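Local structure of putative GAF sensor protein (Burkholderia vietnamiensis, 5HL6) at residues Leu129-Gly134 / Ala169-Arg174; Gln30-Val35 / Cys162-Glu167; Gly138-Asp143 / Ser156-Leu161. The protein probably reduces the free amino acid L-methionine-(R)-S-oxide, as a GAF-domain member of the free methionine sulfoxide reductase family. All blocks are in the same frame, centred on the assembly; numbering follows the deposited sequence.

Contact 1. Residues Leu129-Gly134 / Ala169-Arg174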
loop_
_atom_site.group_PDB
_atom_site.type_symbol
_atom_site.label_atom_id
_atom_site.label_comp_id
_atom_site.label_asym_id
_atom_site.label_seq_id
_atom_site.Cartn_x
_atom_site.Cartn_y
_atom_site.Cartn_z
ATOM N N LEU B 129 18.043 -0.682 -0.180
ATOM C CA LEU B 129 17.799 -0.996 -1.584
ATOM C C LEU B 129 18.738 -0.148 -2.417
ATOM O O LEU B 129 18.679 1.085 -2.357
ATOM C CB LEU B 129 16.342 -0.716 -1.970
ATOM C CG LEU B 129 15.301 -1.416 -1.098
ATOM C CD1 LEU B 129 13.888 -0.819 -1.338
ATOM C CD2 LEU B 129 15.323 -2.925 -1.346
ATOM N N VAL B 130 19.618 -0.799 -3.175
ATOM C CA VAL B 130 20.652 -0.106 -3.928
ATOM C C VAL B 130 20.636 -0.613 -5.361
ATOM O O VAL B 130 20.543 -1.823 -5.595
ATOM C CB VAL B 130 22.042 -0.311 -3.290
ATOM C CG1 VAL B 130 23.090 0.417 -4.090
ATOM C CG2 VAL B 130 22.032 0.171 -1.824
ATOM N N ALA B 131 20.726 0.313 -6.314
ATOM C CA ALA B 131 20.652 -0.009 -7.732
ATOM C C ALA B 131 21.972 -0.600 -8.231
ATOM O O ALA B 131 22.993 -0.590 -7.540
ATOM C CB ALA B 131 20.304 1.242 -8.536
ATOM N N ALA B 132 21.951 -1.091 -9.474
ATOM C CA ALA B 132 23.162 -1.658 -10.066
ATOM C C ALA B 132 24.283 -0.630 -10.168
ATOM O O ALA B 132 25.464 -0.983 -10.031
ATOM C CB ALA B 132 22.861 -2.243 -11.461
ATOM N N ASP B 133 23.949 0.641 -10.409
ATOM C CA ASP B 133 24.977 1.672 -10.529
ATOM C C ASP B 133 25.382 2.284 -9.188
ATOM O O ASP B 133 26.142 3.259 -9.174
ATOM C CB ASP B 133 24.522 2.779 -11.489
ATOM C CG ASP B 133 23.330 3.561 -10.974
ATOM O OD1 ASP B 133 22.874 3.335 -9.831
ATOM O OD2 ASP B 133 22.850 4.425 -11.730
ATOM N N GLY B 134 24.882 1.755 -8.076
ATOM C CA GLY B 134 25.243 2.253 -6.764
ATOM C C GLY B 134 24.315 3.311 -6.197
ATOM O O GLY B 134 24.553 3.785 -5.076
ATOM N N ALA B 169 11.491 -5.655 -10.560
ATOM C CA ALA B 169 10.621 -4.492 -10.673
ATOM C C ALA B 169 11.428 -3.218 -10.878
ATOM O O ALA B 169 11.227 -2.530 -11.881
ATOM C CB ALA B 169 9.704 -4.358 -9.444
ATOM N N TRP B 170 12.344 -2.884 -9.965
ATOM C CA TRP B 170 12.980 -1.572 -10.030
ATOM C C TRP B 170 13.994 -1.502 -11.165
ATOM O O TRP B 170 13.904 -0.624 -12.036
ATOM C CB TRP B 170 13.649 -1.223 -8.697
ATOM C CG TRP B 170 14.064 0.217 -8.652
ATOM C CD1 TRP B 170 13.351 1.260 -8.126
ATOM C CD2 TRP B 170 15.274 0.783 -9.171
ATOM N NE1 TRP B 170 14.048 2.435 -8.277
ATOM C CE2 TRP B 170 15.232 2.170 -8.913
ATOM C CE3 TRP B 170 16.401 0.249 -9.809
ATOM C CZ2 TRP B 170 16.269 3.034 -9.278
ATOM C CZ3 TRP B 170 17.423 1.112 -10.189
ATOM C CH2 TRP B 170 17.354 2.490 -9.912
ATOM N N GLN B 171 14.989 -2.400 -11.153
ATOM C CA GLN B 171 16.038 -2.368 -12.174
ATOM C C GLN B 171 15.468 -2.644 -13.557
ATOM O O GLN B 171 15.944 -2.089 -14.555
ATOM C CB GLN B 171 17.125 -3.385 -11.851
ATOM C CG GLN B 171 18.431 -3.148 -12.624
ATOM C CD GLN B 171 19.199 -1.953 -12.084
ATOM O OE1 GLN B 171 19.518 -1.896 -10.891
ATOM N NE2 GLN B 171 19.519 -0.998 -12.960
ATOM N N LYS B 172 14.472 -3.530 -13.633
ATOM C CA LYS B 172 13.763 -3.770 -14.890
ATOM C C LYS B 172 13.224 -2.466 -15.475
ATOM O O LYS B 172 13.411 -2.178 -16.665
ATOM C CB LYS B 172 12.627 -4.769 -14.654
ATOM C CG LYS B 172 11.600 -4.847 -15.789
ATOM C CD LYS B 172 10.420 -5.757 -15.439
ATOM C CE LYS B 172 9.310 -5.013 -14.673
ATOM N NZ LYS B 172 8.308 -5.956 -14.069
ATOM N N ALA B 173 12.558 -1.653 -14.649
ATOM C CA ALA B 173 12.009 -0.403 -15.169
ATOM C C ALA B 173 13.121 0.582 -15.511
ATOM O O ALA B 173 13.079 1.237 -16.561
ATOM C CB ALA B 173 11.034 0.217 -14.163
ATOM N N ARG B 174 14.131 0.687 -14.644
ATOM C CA ARG B 174 15.230 1.613 -14.893
ATOM C C ARG B 174 15.964 1.286 -16.194
ATOM O O ARG B 174 16.287 2.193 -16.974
ATOM C CB ARG B 174 16.189 1.594 -13.704
ATOM C CG ARG B 174 17.502 2.311 -13.937
ATOM C CD ARG B 174 17.347 3.823 -13.898
ATOM N NE ARG B 174 18.535 4.481 -14.438
ATOM C CZ ARG B 174 18.663 4.867 -15.705
ATOM N NH1 ARG B 174 17.670 4.674 -16.563
ATOM N NH2 ARG B 174 19.781 5.452 -16.113
HETATM O O HOH W 1 21.293 1.253 -12.027
HETATM O O HOH W 2 20.128 3.900 -11.882
#
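The side-chain oxygen OE1 of Q171 accepts the backbone N-H of A132, 2.9 Å from A132 N, in a moderately bent bond (154° at the hydrogen). The donor stands tilted 29° from the plane of the amide carbonyl. Q171 reaches it with CG anti to the backbone N and the chain folded at chi2 (74°), which swings the amide across to the turn and also lays A132 CB against OE1 at 3.4 Å. The other end of the amide is held too: NE2 gives to water 1, which also takes the N-H of D133, and to D175 of the same helix. The type I turn A131-G134 is the hairpin bend between antiparallel strands 123-130 and 136-144, closed by G134 N to A131 O (3.1 Å). This hairpin bend of the GAF sheet is joined here to the C-terminal helix 152-176. Next to the hydrogen bond, A131 CB meets the six-membered ring of W170 obliquely, 3.3 Å from CZ3, and I137 touches both side chains. Further out, water 2 bridges D133 OD2 (2.8 Å) and R174 NE (3.1 Å), lying in the plane of the guanidinium at its edge.

Contact 2. Residues Gln30-Val35 / Cys162-Glu167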
loop_
_atom_site.group_PDB
_atom_site.type_symbol
_atom_site.label_atom_id
_atom_site.label_comp_id
_atom_site.label_asym_id
_atom_site.label_seq_id
_atom_site.Cartn_x
_atom_site.Cartn_y
_atom_site.Cartn_z
ATOM N N GLN B 30 6.859 -16.416 -5.456
ATOM C CA GLN B 30 5.597 -15.691 -5.562
ATOM C C GLN B 30 5.841 -14.228 -5.893
ATOM O O GLN B 30 5.172 -13.656 -6.765
ATOM C CB GLN B 30 4.805 -15.802 -4.264
ATOM C CG GLN B 30 4.283 -17.169 -3.940
ATOM C CD GLN B 30 3.548 -17.163 -2.627
ATOM O OE1 GLN B 30 4.163 -17.156 -1.560
ATOM N NE2 GLN B 30 2.221 -17.138 -2.689
ATOM N N ALA B 31 6.795 -13.601 -5.192
ATOM C CA ALA B 31 7.138 -12.210 -5.465
ATOM C C ALA B 31 7.615 -12.028 -6.900
ATOM O O ALA B 31 7.230 -11.063 -7.571
ATOM C CB ALA B 31 8.204 -11.723 -4.481
ATOM N N ARG B 32 8.463 -12.942 -7.381
ATOM C CA ARG B 32 8.886 -12.898 -8.777
ATOM C C ARG B 32 7.683 -12.949 -9.712
ATOM O O ARG B 32 7.547 -12.117 -10.617
ATOM C CB ARG B 32 9.837 -14.061 -9.071
ATOM C CG ARG B 32 10.405 -14.083 -10.491
ATOM C CD ARG B 32 11.398 -15.235 -10.673
ATOM N NE ARG B 32 12.463 -15.203 -9.666
ATOM C CZ ARG B 32 12.574 -16.055 -8.647
ATOM N NH1 ARG B 32 11.693 -17.035 -8.491
ATOM N NH2 ARG B 32 13.572 -15.933 -7.783
ATOM N N SER B 33 6.797 -13.927 -9.504
ATOM C CA SER B 33 5.634 -14.060 -10.373
ATOM C C SER B 33 4.741 -12.826 -10.290
ATOM O O SER B 33 4.171 -12.394 -11.300
ATOM C CB SER B 33 4.858 -15.325 -10.001
ATOM O OG SER B 33 3.587 -15.353 -10.626
ATOM N N LEU B 34 4.627 -12.230 -9.102
ATOM C CA LEU B 34 3.729 -11.092 -8.927
ATOM C C LEU B 34 4.199 -9.871 -9.715
ATOM O O LEU B 34 3.376 -9.173 -10.313
ATOM C CB LEU B 34 3.588 -10.758 -7.436
ATOM C CG LEU B 34 2.642 -9.634 -7.003
ATOM C CD1 LEU B 34 1.198 -9.915 -7.424
ATOM C CD2 LEU B 34 2.729 -9.433 -5.496
ATOM N N VAL B 35 5.511 -9.601 -9.749
ATOM C CA VAL B 35 6.000 -8.345 -10.319
ATOM C C VAL B 35 6.621 -8.490 -11.710
ATOM O O VAL B 35 6.791 -7.468 -12.394
ATOM C CB VAL B 35 7.008 -7.648 -9.377
ATOM C CG1 VAL B 35 6.353 -7.369 -8.020
ATOM C CG2 VAL B 35 8.273 -8.485 -9.214
ATOM N N CYS B 162 14.074 -8.750 -1.166
ATOM C CA CYS B 162 14.378 -7.438 -1.721
ATOM C C CYS B 162 15.164 -7.546 -3.024
ATOM O O CYS B 162 14.973 -6.717 -3.919
ATOM C CB CYS B 162 15.117 -6.585 -0.686
ATOM S SG CYS B 162 14.021 -6.093 0.696
ATOM N N ARG B 163 16.027 -8.561 -3.168
ATOM C CA ARG B 163 16.702 -8.760 -4.450
ATOM C C ARG B 163 15.694 -9.018 -5.564
ATOM O O ARG B 163 15.886 -8.569 -6.700
ATOM C CB ARG B 163 17.707 -9.910 -4.368
ATOM C CG ARG B 163 18.955 -9.552 -3.594
ATOM C CD ARG B 163 20.096 -10.539 -3.852
ATOM N NE ARG B 163 19.883 -11.825 -3.192
ATOM C CZ ARG B 163 20.116 -12.052 -1.901
ATOM N NH1 ARG B 163 20.555 -11.072 -1.118
ATOM N NH2 ARG B 163 19.897 -13.257 -1.389
ATOM N N VAL B 164 14.613 -9.742 -5.262
ATOM C CA VAL B 164 13.591 -9.975 -6.279
ATOM C C VAL B 164 12.954 -8.657 -6.695
ATOM O O VAL B 164 12.796 -8.373 -7.889
ATOM C CB VAL B 164 12.537 -10.976 -5.774
ATOM C CG1 VAL B 164 11.335 -10.989 -6.704
ATOM C CG2 VAL B 164 13.151 -12.363 -5.677
ATOM N N PHE B 165 12.582 -7.825 -5.714
ATOM C CA PHE B 165 11.939 -6.555 -6.040
ATOM C C PHE B 165 12.874 -5.661 -6.837
ATOM O O PHE B 165 12.490 -5.090 -7.862
ATOM C CB PHE B 165 11.479 -5.821 -4.770
ATOM C CG PHE B 165 10.919 -4.453 -5.063
ATOM C CD1 PHE B 165 9.620 -4.314 -5.518
ATOM C CD2 PHE B 165 11.709 -3.318 -4.935
ATOM C CE1 PHE B 165 9.106 -3.064 -5.828
ATOM C CE2 PHE B 165 11.201 -2.071 -5.236
ATOM C CZ PHE B 165 9.897 -1.946 -5.682
ATOM N N VAL B 166 14.118 -5.527 -6.383
ATOM C CA VAL B 166 15.044 -4.649 -7.089
ATOM C C VAL B 166 15.314 -5.179 -8.493
ATOM O O VAL B 166 15.339 -4.413 -9.465
ATOM C CB VAL B 166 16.343 -4.486 -6.274
ATOM C CG1 VAL B 166 17.392 -3.726 -7.075
ATOM C CG2 VAL B 166 16.043 -3.765 -4.969
ATOM N N GLU B 167 15.486 -6.496 -8.634
ATOM C CA GLU B 167 15.834 -7.054 -9.939
ATOM C C GLU B 167 14.641 -7.074 -10.893
ATOM O O GLU B 167 14.765 -6.689 -12.062
ATOM C CB GLU B 167 16.410 -8.464 -9.776
#
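The guanidinium of R32 is the flat group at this seam, and V164 comes to it obliquely, with methyl CG2 4.2 Å from NH2. The aromatic ring of F165, next along the second helix, turns instead to the rings of F48 and F64, whose planes it meets at a slant. The seam joins the N-terminal helix 20-35 to the long C-terminal helix 152-176, which, with helix 41-55 beside them, make up the helical layer against the antiparallel sheet of the GAF fold. The helices come nearest at R32 and V164, whose CA atoms are 6.1 Å apart. V164 carries most of the contact: with CG1 anti to the backbone N (chi1 168°), that methyl is driven onto the backbone of the first helix, 3.5 Å from R32 N. A31 supports it from the next position, its CB 3.9 Å from the same CG1. The two segments meet through van der Waals contact alone, without hydrogen bonds between them: one branched side chain is set against the backbone at R32 and beside A31. R32 runs out extended through chi1 and chi2, crossing V164 at about a right angle, then bends at chi3 (-54°); the bend brings the guanidinium over toward V164 CG2. Its polar end is engaged within its own helix, where NH1 forms a salt bridge with E29. One turn on from A31, V35 also faces the second helix, and it packs on N44 of helix 41-55 and on H168. The opposite side of the C-terminal helix carries C162 and V166, which rest on L129 of strand 123-130. Back at the seam, V164 CG1 also lies 3.7 Å from R32 CA.

Contact 3. Residues Gly138-Asp143 / Ser156-Leu161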
loop_
_atom_site.group_PDB
_atom_site.type_symbol
_atom_site.label_atom_id
_atom_site.label_comp_id
_atom_site.label_asym_id
_atom_site.label_seq_id
_atom_site.Cartn_x
_atom_site.Cartn_y
_atom_site.Cartn_z
ATOM N N GLY B 138 16.224 3.177 -1.718
ATOM C CA GLY B 138 15.460 3.438 -0.497
ATOM C C GLY B 138 15.714 2.318 0.499
ATOM O O GLY B 138 16.796 1.732 0.527
ATOM N N VAL B 139 14.696 2.014 1.310
ATOM C CA VAL B 139 14.783 0.878 2.218
ATOM C C VAL B 139 13.468 0.117 2.222
ATOM O O VAL B 139 12.405 0.663 1.926
ATOM C CB VAL B 139 15.142 1.285 3.661
ATOM C CG1 VAL B 139 16.409 2.150 3.694
ATOM C CG2 VAL B 139 13.958 1.981 4.326
ATOM N N TRP B 140 13.567 -1.164 2.564
ATOM C CA TRP B 140 12.429 -2.021 2.871
ATOM C C TRP B 140 12.395 -2.219 4.380
ATOM O O TRP B 140 13.416 -2.590 4.970
ATOM C CB TRP B 140 12.575 -3.366 2.147
ATOM C CG TRP B 140 11.664 -4.451 2.636
ATOM C CD1 TRP B 140 12.015 -5.531 3.386
ATOM C CD2 TRP B 140 10.250 -4.568 2.398
ATOM N NE1 TRP B 140 10.914 -6.313 3.635
ATOM C CE2 TRP B 140 9.818 -5.746 3.040
ATOM C CE3 TRP B 140 9.316 -3.795 1.707
ATOM C CZ2 TRP B 140 8.487 -6.161 3.029
ATOM C CZ3 TRP B 140 7.993 -4.210 1.689
ATOM C CH2 TRP B 140 7.592 -5.388 2.344
ATOM N N ASP B 141 11.243 -1.954 5.006
ATOM C CA ASP B 141 11.118 -1.951 6.467
ATOM C C ASP B 141 9.984 -2.872 6.895
ATOM O O ASP B 141 8.872 -2.759 6.377
ATOM C CB ASP B 141 10.860 -0.526 6.984
ATOM C CG ASP B 141 10.651 -0.464 8.495
ATOM O OD1 ASP B 141 11.213 -1.295 9.242
ATOM O OD2 ASP B 141 9.916 0.433 8.937
ATOM N N VAL B 142 10.253 -3.769 7.856
ATOM C CA VAL B 142 9.237 -4.671 8.400
ATOM C C VAL B 142 9.304 -4.640 9.916
ATOM O O VAL B 142 10.392 -4.697 10.497
ATOM C CB VAL B 142 9.405 -6.122 7.904
ATOM C CG1 VAL B 142 8.245 -6.992 8.394
ATOM C CG2 VAL B 142 9.466 -6.165 6.390
ATOM N N ASP B 143 8.142 -4.589 10.557
ATOM C CA ASP B 143 8.059 -4.496 12.003
ATOM C C ASP B 143 7.149 -5.585 12.551
ATOM O O ASP B 143 6.213 -6.038 11.884
ATOM C CB ASP B 143 7.545 -3.112 12.431
ATOM C CG ASP B 143 8.457 -1.998 11.970
ATOM O OD1 ASP B 143 9.369 -1.633 12.731
ATOM O OD2 ASP B 143 8.288 -1.510 10.834
ATOM N N SER B 156 18.461 -13.075 6.121
ATOM C CA SER B 156 18.770 -13.632 4.807
ATOM C C SER B 156 17.531 -13.696 3.928
ATOM O O SER B 156 17.599 -13.422 2.722
ATOM C CB SER B 156 19.372 -15.025 4.960
ATOM O OG SER B 156 20.606 -14.966 5.646
ATOM N N GLY B 157 16.392 -14.071 4.512
ATOM C CA GLY B 157 15.174 -14.190 3.727
ATOM C C GLY B 157 14.677 -12.852 3.215
ATOM O O GLY B 157 14.320 -12.719 2.040
ATOM N N MET B 158 14.633 -11.844 4.093
ATOM C CA MET B 158 14.210 -10.516 3.655
ATOM C C MET B 158 15.139 -9.962 2.581
ATOM O O MET B 158 14.681 -9.331 1.621
ATOM C CB MET B 158 14.134 -9.561 4.845
ATOM C CG MET B 158 12.951 -9.814 5.770
ATOM S SD MET B 158 11.331 -9.650 4.988
ATOM C CE MET B 158 10.304 -10.030 6.394
ATOM N N GLU B 159 16.449 -10.186 2.719
ATOM C CA GLU B 159 17.372 -9.699 1.699
ATOM C C GLU B 159 17.115 -10.378 0.360
ATOM O O GLU B 159 17.198 -9.738 -0.693
ATOM C CB GLU B 159 18.820 -9.897 2.155
ATOM C CG GLU B 159 19.196 -8.923 3.272
ATOM C CD GLU B 159 20.572 -9.172 3.856
ATOM O OE1 GLU B 159 21.153 -10.247 3.595
ATOM O OE2 GLU B 159 21.059 -8.286 4.594
ATOM N N ALA B 160 16.774 -11.667 0.381
ATOM C CA ALA B 160 16.470 -12.353 -0.868
ATOM C C ALA B 160 15.172 -11.831 -1.471
ATOM O O ALA B 160 15.064 -11.704 -2.695
ATOM C CB ALA B 160 16.403 -13.864 -0.647
ATOM N N LEU B 161 14.178 -11.511 -0.634
ATOM C CA LEU B 161 12.949 -10.918 -1.166
ATOM C C LEU B 161 13.238 -9.573 -1.815
ATOM O O LEU B 161 12.729 -9.277 -2.900
ATOM C CB LEU B 161 11.894 -10.760 -0.063
ATOM C CG LEU B 161 11.316 -12.034 0.548
ATOM C CD1 LEU B 161 10.255 -11.705 1.571
ATOM C CD2 LEU B 161 10.750 -12.940 -0.558
#
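In the core between the GAF sheet and its helical layer, M158 of helix 152-176 meets W140 of the central strand 136-144 in a Met-aromatic contact. SD approaches the indole at its edge, 4.8 Å from the centroid of the five-membered ring and close to the ring plane. There it takes a weak hydrogen bond from W140 NE1, 3.6 Å away and nearly straight (163°), which gives this buried indole N-H a soft partner. The chain of M158 is bent at chi2 (-61°), bringing the sulfur to the indole edge, and the extended chi3 (180°) carries the terminal methyl on to V142. CE lies 4.0 Å from V142 CG2 and 4.2 Å from V142 CG1, so M158 spans two residues that point to the same side of the strand; it crosses each side chain at about a right angle. Around this core W140 packs edge-to-face on F48 of helix 41-55 and meets F64 of strand 61-67, while M158 also touches I125 of strand 123-130 and Y24 of helix 20-35.

From the N terminus, helix 20-35 supplies the first half of contact 2, and its partner comes more than 120 residues later, after the whole sheet has been laid down. Next, the turn after strand 123-130 opens contact 1 and strand 136-144 opens contact 3. Helix 152-176 then answers all three: residues 156-161 close contact 3, 162-167 close contact 2 and 169-174 close contact 1. Contact 3 is thus nested inside both other loops, whereas contacts 1 and 2 cross. Successive turns of one helix bind the central strand, the N-terminal helix and the hairpin bend; L129 packs on C162, and C162 SG on W140 CD1 (3.4 Å).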